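Local coordinates for protein putative deoxyribonuclease yjjV (Escherichia coli, PDB 1ZZM) that probably hydrolyses ester bonds, as a TatD-type metal-dependent hydrolase that binds two divalent metal cations per subunit, at residues Gln26-Ala31 and Asn221-Ala226; Leu59-Gly64 and Ala90-Val95; Ile98-Phe103 and Arg111-Leu116; Lys140-Leu145 and Glu167-Leu172. One frame throughout, in Å; residues are numbered along the deposited sequence.

Contact 1 (Gln26-Ala31 and Asn221-Ala226)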
loop_
_atom_site.group_PDB
_atom_site.type_symbol
_atom_site.label_atom_id
_atom_site.label_comp_id
_atom_site.label_asym_id
_atom_site.label_seq_id
_atom_site.Cartn_x
_atom_site.Cartn_y
_atom_site.Cartn_z
ATOM N N GLN A 26 1.471 20.118 1.117
ATOM C CA GLN A 26 0.484 21.073 1.652
ATOM C C GLN A 26 -0.913 20.756 1.113
ATOM O O GLN A 26 -1.898 20.838 1.846
ATOM C CB GLN A 26 0.835 22.535 1.305
ATOM C CG GLN A 26 2.247 22.978 1.711
ATOM C CD GLN A 26 2.684 24.290 1.039
ATOM O OE1 GLN A 26 2.260 24.601 -0.082
ATOM N NE2 GLN A 26 3.552 25.049 1.714
ATOM N N ARG A 27 -1.009 20.392 -0.163
ATOM C CA ARG A 27 -2.308 20.055 -0.725
ATOM C C ARG A 27 -2.878 18.831 0.007
ATOM O O ARG A 27 -4.078 18.757 0.251
ATOM C CB ARG A 27 -2.200 19.780 -2.229
ATOM C CG ARG A 27 -1.831 21.019 -3.054
ATOM C CD ARG A 27 -1.482 20.675 -4.500
ATOM N NE ARG A 27 -2.612 20.166 -5.295
ATOM C CZ ARG A 27 -2.578 20.005 -6.623
ATOM N NH1 ARG A 27 -1.472 20.301 -7.299
ATOM N NH2 ARG A 27 -3.666 19.597 -7.294
ATOM N N ALA A 28 -2.011 17.889 0.358
ATOM C CA ALA A 28 -2.422 16.690 1.076
ATOM C C ALA A 28 -2.866 17.085 2.472
ATOM O O ALA A 28 -3.943 16.698 2.936
ATOM C CB ALA A 28 -1.259 15.673 1.169
ATOM N N ALA A 29 -2.050 17.883 3.141
ATOM C CA ALA A 29 -2.395 18.266 4.510
ATOM C C ALA A 29 -3.715 19.027 4.603
ATOM O O ALA A 29 -4.542 18.735 5.462
ATOM C CB ALA A 29 -1.295 19.095 5.107
ATOM N N GLN A 30 -3.906 20.021 3.750
ATOM C CA GLN A 30 -5.143 20.772 3.825
ATOM C C GLN A 30 -6.366 19.870 3.634
ATOM O O GLN A 30 -7.443 20.201 4.118
ATOM C CB GLN A 30 -5.161 21.918 2.814
ATOM C CG GLN A 30 -4.980 21.530 1.361
ATOM C CD GLN A 30 -5.298 22.699 0.424
ATOM O OE1 GLN A 30 -5.300 23.864 0.857
ATOM N NE2 GLN A 30 -5.562 22.398 -0.863
ATOM N N ALA A 31 -6.200 18.744 2.944
ATOM C CA ALA A 31 -7.316 17.811 2.743
ATOM C C ALA A 31 -7.466 16.905 3.952
ATOM O O ALA A 31 -8.396 16.062 4.019
ATOM C CB ALA A 31 -7.075 16.952 1.509
ATOM N N ASN A 221 -3.415 10.865 -10.182
ATOM C CA ASN A 221 -4.106 10.775 -8.908
ATOM C C ASN A 221 -3.148 11.472 -7.930
ATOM O O ASN A 221 -1.954 11.566 -8.180
ATOM C CB ASN A 221 -4.286 9.294 -8.508
ATOM C CG ASN A 221 -5.312 9.113 -7.406
ATOM O OD1 ASN A 221 -6.015 10.044 -7.059
ATOM N ND2 ASN A 221 -5.422 7.892 -6.871
ATOM N N ARG A 222 -3.667 11.959 -6.817
ATOM C CA ARG A 222 -2.851 12.666 -5.837
ATOM C C ARG A 222 -3.290 12.199 -4.448
ATOM O O ARG A 222 -4.436 11.808 -4.255
ATOM C CB ARG A 222 -3.059 14.187 -5.992
ATOM C CG ARG A 222 -2.708 14.726 -7.374
ATOM C CD ARG A 222 -2.727 16.270 -7.353
ATOM N NE ARG A 222 -1.754 16.813 -6.412
ATOM C CZ ARG A 222 -0.496 17.115 -6.720
ATOM N NH1 ARG A 222 -0.067 16.946 -7.953
ATOM N NH2 ARG A 222 0.346 17.558 -5.785
ATOM N N PRO A 223 -2.382 12.236 -3.461
ATOM C CA PRO A 223 -2.746 11.777 -2.112
ATOM C C PRO A 223 -3.917 12.469 -1.439
ATOM O O PRO A 223 -4.602 11.844 -0.629
ATOM C CB PRO A 223 -1.423 11.888 -1.329
ATOM C CG PRO A 223 -0.711 13.031 -2.058
ATOM C CD PRO A 223 -0.993 12.728 -3.511
ATOM N N GLU A 224 -4.194 13.731 -1.779
ATOM C CA GLU A 224 -5.332 14.393 -1.151
ATOM C C GLU A 224 -6.631 13.681 -1.529
ATOM O O GLU A 224 -7.644 13.861 -0.864
ATOM C CB GLU A 224 -5.422 15.891 -1.547
ATOM C CG GLU A 224 -5.340 16.135 -3.027
ATOM C CD GLU A 224 -3.916 16.303 -3.503
ATOM O OE1 GLU A 224 -3.011 15.614 -2.978
ATOM O OE2 GLU A 224 -3.683 17.125 -4.411
ATOM N N GLN A 225 -6.602 12.879 -2.591
ATOM C CA GLN A 225 -7.793 12.168 -3.020
ATOM C C GLN A 225 -8.174 11.108 -1.994
ATOM O O GLN A 225 -9.251 10.540 -2.081
ATOM C CB GLN A 225 -7.590 11.545 -4.416
ATOM C CG GLN A 225 -7.538 12.593 -5.567
ATOM C CD GLN A 225 -8.907 13.161 -5.851
ATOM O OE1 GLN A 225 -9.513 13.801 -4.992
ATOM N NE2 GLN A 225 -9.420 12.902 -7.050
ATOM N N ALA A 226 -7.308 10.852 -1.014
ATOM C CA ALA A 226 -7.659 9.883 0.013
ATOM C C ALA A 226 -8.907 10.385 0.755
ATOM O O ALA A 226 -9.727 9.587 1.205
ATOM C CB ALA A 226 -6.504 9.687 1.003
HETATM O O HOH W 1 -5.286 19.401 -4.663
#
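E224 OE2 has three partners, R222, R27 across the contact and a water, in a salt-bridge network that ties helix 21-30 on the outside of the TIM-barrel fold to the loop leading into helix 226-236. The shortest tie to a residue runs from R222 NE to E224 OE2, 2.8 Å, on the syn side but tilted out of the carboxylate plane, while nearly in the plane of the R222 guanidinium. R27 NE lies 3.3 Å from E224 OE2, but the oxygen stands well out of the R27 guanidinium plane, so this salt bridge is one of charge without a directed N-H. Water 1 bridges the two, accepting from R27 NE at 2.9 Å and donating to E224 OE2. The two guanidiniums lie flat on each other, planes 6° apart and centres 3.6 Å apart, with R222 NE over the middle of the R27 group; the shared carboxylate probably offsets the repulsion between these like charges. The E224 chain bends at chi2 (-89°), which turns CD toward R27. R222 NH2 also bonds S24 weakly. Nearer the backbones, A28 CB meets P223 CG at 4.2 Å, and A31 CB rests on E224 CB at 3.6 Å.

Contact 2 (Leu59-Gly64 and Ala90-Val95)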
loop_
_atom_site.group_PDB
_atom_site.type_symbol
_atom_site.label_atom_id
_atom_site.label_comp_id
_atom_site.label_asym_id
_atom_site.label_seq_id
_atom_site.Cartn_x
_atom_site.Cartn_y
_atom_site.Cartn_z
ATOM N N LEU A 59 6.334 11.936 5.746
ATOM C CA LEU A 59 6.545 10.773 4.914
ATOM C C LEU A 59 7.260 9.599 5.569
ATOM O O LEU A 59 8.263 9.743 6.242
ATOM C CB LEU A 59 7.310 11.191 3.645
ATOM C CG LEU A 59 6.710 12.329 2.830
ATOM C CD1 LEU A 59 7.697 12.713 1.683
ATOM C CD2 LEU A 59 5.361 11.850 2.235
ATOM N N TYR A 60 6.717 8.421 5.343
ATOM C CA TYR A 60 7.301 7.223 5.904
ATOM C C TYR A 60 7.592 6.364 4.705
ATOM O O TYR A 60 6.985 6.560 3.620
ATOM C CB TYR A 60 6.299 6.558 6.832
ATOM C CG TYR A 60 6.208 7.260 8.170
ATOM C CD1 TYR A 60 6.855 6.733 9.290
ATOM C CD2 TYR A 60 5.515 8.469 8.310
ATOM C CE1 TYR A 60 6.830 7.384 10.523
ATOM C CE2 TYR A 60 5.479 9.133 9.548
ATOM C CZ TYR A 60 6.145 8.580 10.648
ATOM O OH TYR A 60 6.151 9.212 11.875
ATOM N N ALA A 61 8.462 5.387 4.885
ATOM C CA ALA A 61 8.845 4.569 3.734
ATOM C C ALA A 61 8.745 3.061 3.913
ATOM O O ALA A 61 8.679 2.564 5.038
ATOM C CB ALA A 61 10.290 4.922 3.375
ATOM N N ALA A 62 8.731 2.358 2.768
ATOM C CA ALA A 62 8.793 0.909 2.705
ATOM C C ALA A 62 9.807 0.672 1.561
ATOM O O ALA A 62 9.854 1.456 0.586
ATOM C CB ALA A 62 7.436 0.304 2.363
ATOM N N LEU A 63 10.643 -0.358 1.706
ATOM C CA LEU A 63 11.644 -0.714 0.705
ATOM C C LEU A 63 11.324 -2.128 0.255
ATOM O O LEU A 63 11.000 -3.023 1.063
ATOM C CB LEU A 63 13.060 -0.697 1.298
ATOM C CG LEU A 63 13.521 0.628 1.901
ATOM C CD1 LEU A 63 14.943 0.450 2.459
ATOM C CD2 LEU A 63 13.470 1.717 0.813
ATOM N N GLY A 64 11.413 -2.334 -1.054
ATOM C CA GLY A 64 11.087 -3.622 -1.595
ATOM C C GLY A 64 11.156 -3.526 -3.103
ATOM O O GLY A 64 11.326 -2.426 -3.680
ATOM N N ALA A 90 14.556 3.495 10.104
ATOM C CA ALA A 90 13.625 3.953 11.172
ATOM C C ALA A 90 12.243 4.461 10.784
ATOM O O ALA A 90 11.247 4.094 11.433
ATOM C CB ALA A 90 14.267 4.968 12.006
ATOM N N LYS A 91 12.174 5.367 9.810
ATOM C CA LYS A 91 10.866 5.786 9.343
ATOM C C LYS A 91 10.516 4.797 8.243
ATOM O O LYS A 91 9.546 4.973 7.509
ATOM C CB LYS A 91 10.868 7.231 8.853
ATOM C CG LYS A 91 10.802 8.185 10.059
ATOM C CD LYS A 91 10.773 9.633 9.652
ATOM C CE LYS A 91 9.365 10.060 9.293
ATOM N NZ LYS A 91 9.491 11.291 8.446
ATOM N N VAL A 92 11.328 3.744 8.137
ATOM C CA VAL A 92 11.029 2.674 7.182
ATOM C C VAL A 92 10.111 1.791 8.013
ATOM O O VAL A 92 10.511 1.275 9.067
ATOM C CB VAL A 92 12.287 1.895 6.764
ATOM C CG1 VAL A 92 11.919 0.504 6.295
ATOM C CG2 VAL A 92 12.980 2.632 5.636
ATOM N N VAL A 93 8.892 1.589 7.550
ATOM C CA VAL A 93 7.959 0.837 8.360
ATOM C C VAL A 93 7.500 -0.488 7.823
ATOM O O VAL A 93 6.700 -1.161 8.486
ATOM C CB VAL A 93 6.684 1.664 8.645
ATOM C CG1 VAL A 93 7.057 2.924 9.386
ATOM C CG2 VAL A 93 5.960 2.010 7.338
ATOM N N ALA A 94 7.978 -0.869 6.639
ATOM C CA ALA A 94 7.529 -2.114 6.041
ATOM C C ALA A 94 8.462 -2.498 4.905
ATOM O O ALA A 94 9.223 -1.658 4.416
ATOM C CB ALA A 94 6.095 -1.933 5.457
ATOM N N VAL A 95 8.370 -3.760 4.505
ATOM C CA VAL A 95 9.106 -4.292 3.372
ATOM C C VAL A 95 8.013 -4.095 2.359
ATOM O O VAL A 95 6.938 -4.726 2.357
ATOM C CB VAL A 95 9.459 -5.745 3.523
ATOM C CG1 VAL A 95 9.977 -6.313 2.182
ATOM C CG2 VAL A 95 10.527 -5.867 4.597
#
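K91 lays its aliphatic chain across the Y60 ring at about a right angle, with CE over the centre of one face, 3.8 Å from the ring centroid. NZ follows above the same face, 4.8 Å from that centroid and 14° off the ring normal, so a CH-pi contact and a cation-pi contact share one side of the tyrosine. The chain is extended as far as CD and bends at chi3 (83°), which turns CE in over the ring. NZ then donates to L59 O at 3.0 Å, and beyond the two segments it also donates to A53 O and Q57 O. V93 CG1 approaches Y60 CD1 obliquely at 3.8 Å. Alongside, the backbones pair as parallel strands of the barrel wall: A61 N donates to K91 O almost straight (177°), and V93 N reaches A61 O at 2.7 Å. The pairing falters where the chain turns at A94, whose buried N has no partner, and the bond from L63 N to A94 O is weak. V92 CG2 touches both A61 CB and L63 CG, with A61 and V92 facing helix 46-55 and L63 helix 75-87. An alanine in place of K91 would lack the CE and ammonium over the Y60 ring and would probably leave L59 O without this donor. Three carbonyl oxygens accept from one ammonium that also lies over an aromatic face, which would probably stabilise its positive charge.

Contact 3 (Ile98-Phe103 and Arg111-Leu116)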
loop_
_atom_site.group_PDB
_atom_site.type_symbol
_atom_site.label_atom_id
_atom_site.label_comp_id
_atom_site.label_asym_id
_atom_site.label_seq_id
_atom_site.Cartn_x
_atom_site.Cartn_y
_atom_site.Cartn_z
ATOM N N ILE A 98 5.917 -5.180 -2.664
ATOM C CA ILE A 98 6.315 -6.491 -3.177
ATOM C C ILE A 98 4.981 -7.155 -3.501
ATOM O O ILE A 98 3.933 -6.640 -3.109
ATOM C CB ILE A 98 7.052 -7.333 -2.138
ATOM C CG1 ILE A 98 6.106 -7.695 -0.987
ATOM C CG2 ILE A 98 8.253 -6.561 -1.628
ATOM C CD1 ILE A 98 6.817 -8.392 0.166
ATOM N N GLY A 99 5.015 -8.253 -4.257
ATOM C CA GLY A 99 3.775 -8.918 -4.574
ATOM C C GLY A 99 3.842 -9.635 -5.915
ATOM O O GLY A 99 4.915 -10.035 -6.366
ATOM N N LEU A 100 2.662 -9.835 -6.497
ATOM C CA LEU A 100 2.509 -10.550 -7.746
ATOM C C LEU A 100 1.573 -9.801 -8.674
ATOM O O LEU A 100 0.697 -9.058 -8.231
ATOM C CB LEU A 100 1.909 -11.923 -7.484
ATOM C CG LEU A 100 2.623 -12.740 -6.398
ATOM C CD1 LEU A 100 1.689 -13.835 -6.008
ATOM C CD2 LEU A 100 3.988 -13.275 -6.879
ATOM N N ASP A 101 1.720 -10.032 -9.971
ATOM C CA ASP A 101 0.859 -9.314 -10.917
ATOM C C ASP A 101 0.838 -10.161 -12.195
ATOM O O ASP A 101 1.876 -10.310 -12.846
ATOM C CB ASP A 101 1.504 -7.955 -11.178
ATOM C CG ASP A 101 0.659 -7.052 -12.055
ATOM O OD1 ASP A 101 0.036 -7.575 -12.986
ATOM O OD2 ASP A 101 0.625 -5.817 -11.813
ATOM N N LEU A 102 -0.326 -10.678 -12.575
ATOM C CA LEU A 102 -0.388 -11.522 -13.761
ATOM C C LEU A 102 -0.707 -10.794 -15.050
ATOM O O LEU A 102 -1.123 -11.411 -16.027
ATOM C CB LEU A 102 -1.381 -12.677 -13.558
ATOM C CG LEU A 102 -0.805 -13.904 -12.823
ATOM C CD1 LEU A 102 -1.930 -14.904 -12.569
ATOM C CD2 LEU A 102 0.326 -14.547 -13.622
ATOM N N PHE A 103 -0.507 -9.488 -15.060
ATOM C CA PHE A 103 -0.775 -8.717 -16.256
ATOM C C PHE A 103 0.388 -8.888 -17.233
ATOM O O PHE A 103 1.554 -8.934 -16.822
ATOM C CB PHE A 103 -0.906 -7.234 -15.924
ATOM C CG PHE A 103 -1.449 -6.432 -17.058
ATOM C CD1 PHE A 103 -2.807 -6.481 -17.363
ATOM C CD2 PHE A 103 -0.599 -5.692 -17.877
ATOM C CE1 PHE A 103 -3.312 -5.805 -18.475
ATOM C CE2 PHE A 103 -1.089 -5.013 -18.988
ATOM C CZ PHE A 103 -2.451 -5.071 -19.290
ATOM N N ARG A 111 9.260 -16.708 -11.455
ATOM C CA ARG A 111 10.277 -15.831 -10.893
ATOM C C ARG A 111 9.622 -14.797 -9.972
ATOM O O ARG A 111 10.218 -14.428 -8.971
ATOM C CB ARG A 111 11.084 -15.082 -11.960
ATOM C CG ARG A 111 12.125 -14.144 -11.312
ATOM C CD ARG A 111 13.275 -13.817 -12.246
ATOM N NE ARG A 111 14.201 -12.814 -11.704
ATOM C CZ ARG A 111 15.105 -13.033 -10.754
ATOM N NH1 ARG A 111 15.227 -14.237 -10.197
ATOM N NH2 ARG A 111 15.932 -12.056 -10.387
ATOM N N GLN A 112 8.417 -14.311 -10.306
ATOM C CA GLN A 112 7.758 -13.349 -9.402
ATOM C C GLN A 112 7.576 -13.974 -8.030
ATOM O O GLN A 112 7.757 -13.311 -6.989
ATOM C CB GLN A 112 6.356 -12.965 -9.886
ATOM C CG GLN A 112 6.317 -12.027 -11.085
ATOM C CD GLN A 112 4.921 -11.470 -11.296
ATOM O OE1 GLN A 112 4.220 -11.161 -10.331
ATOM N NE2 GLN A 112 4.518 -11.319 -12.562
ATOM N N GLN A 113 7.149 -15.237 -8.018
ATOM C CA GLN A 113 6.926 -15.900 -6.726
ATOM C C GLN A 113 8.204 -16.152 -5.958
ATOM O O GLN A 113 8.222 -16.060 -4.722
ATOM C CB GLN A 113 6.175 -17.202 -6.925
ATOM C CG GLN A 113 4.770 -16.911 -7.431
ATOM C CD GLN A 113 4.033 -18.149 -7.830
ATOM O OE1 GLN A 113 3.437 -18.823 -6.991
ATOM N NE2 GLN A 113 4.086 -18.477 -9.117
ATOM N N TRP A 114 9.277 -16.488 -6.663
ATOM C CA TRP A 114 10.538 -16.721 -5.928
ATOM C C TRP A 114 10.960 -15.395 -5.295
ATOM O O TRP A 114 11.397 -15.336 -4.124
ATOM C CB TRP A 114 11.641 -17.190 -6.896
ATOM C CG TRP A 114 12.952 -17.354 -6.227
ATOM C CD1 TRP A 114 13.363 -18.437 -5.495
ATOM C CD2 TRP A 114 14.020 -16.411 -6.193
ATOM N NE1 TRP A 114 14.634 -18.223 -5.008
ATOM C CE2 TRP A 114 15.060 -16.985 -5.419
ATOM C CE3 TRP A 114 14.208 -15.136 -6.740
ATOM C CZ2 TRP A 114 16.272 -16.324 -5.179
ATOM C CZ3 TRP A 114 15.411 -14.482 -6.501
ATOM C CH2 TRP A 114 16.429 -15.080 -5.725
ATOM N N LEU A 115 10.835 -14.324 -6.072
ATOM C CA LEU A 115 11.248 -13.009 -5.588
ATOM C C LEU A 115 10.391 -12.560 -4.413
ATOM O O LEU A 115 10.897 -11.976 -3.445
ATOM C CB LEU A 115 11.188 -11.970 -6.720
ATOM C CG LEU A 115 11.601 -10.553 -6.304
ATOM C CD1 LEU A 115 12.989 -10.598 -5.699
ATOM C CD2 LEU A 115 11.609 -9.625 -7.542
ATOM N N LEU A 116 9.092 -12.796 -4.496
ATOM C CA LEU A 116 8.221 -12.459 -3.367
ATOM C C LEU A 116 8.660 -13.226 -2.111
ATOM O O LEU A 116 8.764 -12.658 -1.032
ATOM C CB LEU A 116 6.771 -12.849 -3.679
ATOM C CG LEU A 116 5.772 -12.771 -2.527
ATOM C CD1 LEU A 116 5.567 -11.284 -2.108
ATOM C CD2 LEU A 116 4.463 -13.423 -2.944
HETATM O O HOH W 2 7.537 -10.558 -7.282
#
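Q112 bonds the backbone of D101 with both ends of its amide: OE1 accepts from D101 N at 2.8 Å, in the carbonyl plane on a lone pair, while NE2 donates to D101 O at 2.8 Å, almost straight at 171°. The glutamine chain is extended beyond CG, which carries the amide to the strand. Next to it, L100 CD2 lies 3.8 Å from Q113 CG and 4.0 Å from L116 CD2, the two leucines crossing at about a right angle. L116 CD1 meets I98 CG1 at 3.8 Å. These contacts belong to the beta-alpha-beta unit of strand 95-101, helix 109-125 and strand 130-135, in which helix segment 111-116 runs almost antiparallel to strand segment 98-101 (165°). An alanine at Q112 would probably leave D101 N and D101 O without these partners. Water 2 lies 2.8 Å from both G99 O and Q112 O. Further out, P107 O takes a second hydrogen bond from Q112 NE2, and Q112 also lines the pocket that holds the bound glycol chain. D101 OD1 accepts from F103 N in an Asx turn; D101 OD2 bonds to H133, a ligand of the second metal, and forms a salt bridge with R135.

Contact 4 (Lys140-Leu145 and Glu167-Leu172). With ZN (zinc ion), chain D.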
loop_
_atom_site.group_PDB
_atom_site.type_symbol
_atom_site.label_atom_id
_atom_site.label_comp_id
_atom_site.label_asym_id
_atom_site.label_seq_id
_atom_site.Cartn_x
_atom_site.Cartn_y
_atom_site.Cartn_z
ATOM N N LYS A 140 -3.137 -17.159 -5.275
ATOM C CA LYS A 140 -1.738 -17.556 -5.163
ATOM C C LYS A 140 -1.042 -16.784 -4.062
ATOM O O LYS A 140 -0.303 -17.364 -3.272
ATOM C CB LYS A 140 -1.015 -17.331 -6.494
ATOM C CG LYS A 140 -1.233 -18.461 -7.499
ATOM C CD LYS A 140 -0.583 -19.753 -6.980
ATOM C CE LYS A 140 -0.565 -20.850 -8.026
ATOM N NZ LYS A 140 -0.086 -22.142 -7.435
ATOM N N LEU A 141 -1.302 -15.478 -3.985
ATOM C CA LEU A 141 -0.661 -14.664 -2.955
ATOM C C LEU A 141 -1.085 -15.187 -1.592
ATOM O O LEU A 141 -0.255 -15.362 -0.714
ATOM C CB LEU A 141 -1.049 -13.183 -3.105
ATOM C CG LEU A 141 -0.495 -12.306 -1.972
ATOM C CD1 LEU A 141 1.034 -12.401 -1.969
ATOM C CD2 LEU A 141 -0.942 -10.854 -2.157
ATOM N N ALA A 142 -2.376 -15.464 -1.429
ATOM C CA ALA A 142 -2.863 -16.000 -0.149
ATOM C C ALA A 142 -2.187 -17.341 0.197
ATOM O O ALA A 142 -1.906 -17.629 1.372
ATOM C CB ALA A 142 -4.381 -16.191 -0.191
ATOM N N MET A 143 -1.950 -18.170 -0.815
ATOM C CA MET A 143 -1.306 -19.453 -0.583
ATOM C C MET A 143 0.089 -19.250 0.043
ATOM O O MET A 143 0.441 -19.930 1.008
ATOM C CB MET A 143 -1.185 -20.224 -1.901
ATOM C CG MET A 143 -0.467 -21.557 -1.784
ATOM S SD MET A 143 0.072 -22.116 -3.462
ATOM C CE MET A 143 1.396 -20.869 -3.810
ATOM N N HIS A 144 0.861 -18.301 -0.498
ATOM C CA HIS A 144 2.201 -17.990 0.022
ATOM C C HIS A 144 2.094 -17.349 1.418
ATOM O O HIS A 144 2.843 -17.716 2.318
ATOM C CB HIS A 144 2.973 -17.018 -0.920
ATOM C CG HIS A 144 3.411 -17.639 -2.225
ATOM N ND1 HIS A 144 4.417 -18.576 -2.307
ATOM C CD2 HIS A 144 2.929 -17.504 -3.484
ATOM C CE1 HIS A 144 4.532 -19.000 -3.555
ATOM N NE2 HIS A 144 3.636 -18.366 -4.291
ATOM N N LEU A 145 1.173 -16.398 1.610
ATOM C CA LEU A 145 1.072 -15.777 2.948
ATOM C C LEU A 145 0.745 -16.817 4.018
ATOM O O LEU A 145 1.297 -16.787 5.134
ATOM C CB LEU A 145 0.014 -14.678 2.974
ATOM C CG LEU A 145 0.257 -13.573 1.918
ATOM C CD1 LEU A 145 -0.907 -12.572 1.942
ATOM C CD2 LEU A 145 1.572 -12.866 2.174
ATOM N N GLU A 167 -11.824 -11.847 2.506
ATOM C CA GLU A 167 -11.958 -12.518 3.799
ATOM C C GLU A 167 -10.799 -13.470 4.058
ATOM O O GLU A 167 -10.326 -13.568 5.181
ATOM C CB GLU A 167 -13.290 -13.271 3.893
ATOM C CG GLU A 167 -14.505 -12.359 3.759
ATOM C CD GLU A 167 -15.816 -13.104 4.000
ATOM O OE1 GLU A 167 -15.918 -14.280 3.589
ATOM O OE2 GLU A 167 -16.739 -12.504 4.588
ATOM N N ARG A 168 -10.315 -14.150 3.021
ATOM C CA ARG A 168 -9.174 -15.046 3.218
ATOM C C ARG A 168 -7.946 -14.259 3.671
ATOM O O ARG A 168 -7.189 -14.720 4.507
ATOM C CB ARG A 168 -8.839 -15.811 1.943
ATOM C CG ARG A 168 -7.719 -16.846 2.118
ATOM C CD ARG A 168 -7.532 -17.564 0.788
ATOM N NE ARG A 168 -6.493 -18.583 0.782
ATOM C CZ ARG A 168 -6.119 -19.239 -0.313
ATOM N NH1 ARG A 168 -6.709 -18.984 -1.474
ATOM N NH2 ARG A 168 -5.139 -20.132 -0.257
ATOM N N PHE A 169 -7.740 -13.071 3.108
ATOM C CA PHE A 169 -6.589 -12.263 3.525
ATOM C C PHE A 169 -6.790 -11.803 4.979
ATOM O O PHE A 169 -5.870 -11.838 5.796
ATOM C CB PHE A 169 -6.460 -11.022 2.639
ATOM C CG PHE A 169 -5.867 -11.291 1.274
ATOM C CD1 PHE A 169 -4.733 -12.103 1.128
ATOM C CD2 PHE A 169 -6.426 -10.710 0.130
ATOM C CE1 PHE A 169 -4.180 -12.320 -0.121
ATOM C CE2 PHE A 169 -5.869 -10.929 -1.130
ATOM C CZ PHE A 169 -4.741 -11.733 -1.258
ATOM N N VAL A 170 -8.006 -11.377 5.295
ATOM C CA VAL A 170 -8.311 -10.889 6.642
ATOM C C VAL A 170 -8.129 -12.022 7.666
ATOM O O VAL A 170 -7.603 -11.802 8.772
ATOM C CB VAL A 170 -9.769 -10.346 6.691
ATOM C CG1 VAL A 170 -10.177 -9.979 8.121
ATOM C CG2 VAL A 170 -9.868 -9.103 5.813
ATOM N N GLN A 171 -8.542 -13.230 7.282
ATOM C CA GLN A 171 -8.419 -14.379 8.175
ATOM C C GLN A 171 -6.950 -14.783 8.368
ATOM O O GLN A 171 -6.610 -15.421 9.368
ATOM C CB GLN A 171 -9.324 -15.524 7.672
ATOM C CG GLN A 171 -10.811 -15.086 7.797
ATOM C CD GLN A 171 -11.837 -15.955 7.047
ATOM O OE1 GLN A 171 -11.494 -16.780 6.184
ATOM N NE2 GLN A 171 -13.122 -15.738 7.361
ATOM N N LEU A 172 -6.082 -14.374 7.445
ATOM C CA LEU A 172 -4.647 -14.641 7.595
ATOM C C LEU A 172 -3.996 -13.497 8.404
ATOM O O LEU A 172 -2.782 -13.500 8.637
ATOM C CB LEU A 172 -3.967 -14.776 6.217
ATOM C CG LEU A 172 -4.367 -16.088 5.548
ATOM C CD1 LEU A 172 -3.804 -16.140 4.100
ATOM C CD2 LEU A 172 -3.817 -17.230 6.391
HETATM ZN ZN ZN D . 6.016 -19.097 -0.950
#
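Two neighbouring outer helices of the TIM-barrel fold, 138-148 and 163-171, pack side by side here; the axes of segments 140-145 and 167-171 lie 10.3 Å apart at 13°. A142 is the middle of the contact, since its methyl is touched by three residues of the facing segment. R168 stretches over it: CG is anti to the backbone N (chi1 -176°) and the chain runs extended to NE, carrying the guanidinium over A142 CB, which lies against one face, offset toward the rim and 3.3 Å from R168 NE. This is apolar packing against a flat charged group, and no hydrogen bond crosses between the segments. On the side nearer the barrel, the F169 ring is met obliquely by three residues. Its CE1 lies 3.9 Å from A142 CB and 3.9 Å from L145 CD1, while CZ touches L141 CD2 at 4.0 Å. L172 brings CD1 to 3.6 Å from A142 O and also reaches L145 CB. Inward, L141 rests on S134 and L145 on L132, both of strand 130-135, and F169 on I176 of strand 175-178. H144 takes the other side of its helix, where ND1 binds a zinc ion at 2.2 Å together with D117 and H148, a site separate from the metals held by H9 and H11 and by H133 and H157. H144 NE2 is hydrogen-bonded to Q113, and M143 CE covers one face of the H144 ring. Adjacent, nearly parallel helices packed outside a parallel sheet are as expected for the outer layer of a beta/alpha barrel.

Overall arrangement
Contact 1 closes a long loop of chain within which the other three are nested, and it lies across the chain's centre from contacts 3 and 4, about 30 and 31 Å away between centres. Contacts 2 and 3 follow each other along the barrel wall and touch where G64 CA packs on I98 CG2 at 4.1 Å. Contacts 3 and 4 are more closely joined, by the Q113-H144 hydrogen bond and by L116 CD2 packing on L141 CD1 at 3.7 Å. Around the paired metals, measured between side chains, A62 of contact 2 comes within about 7 Å of E97, L141 of contact 4 within about 7 Å of H133, and P223 of contact 1 within about 9 Å of H9 and H11.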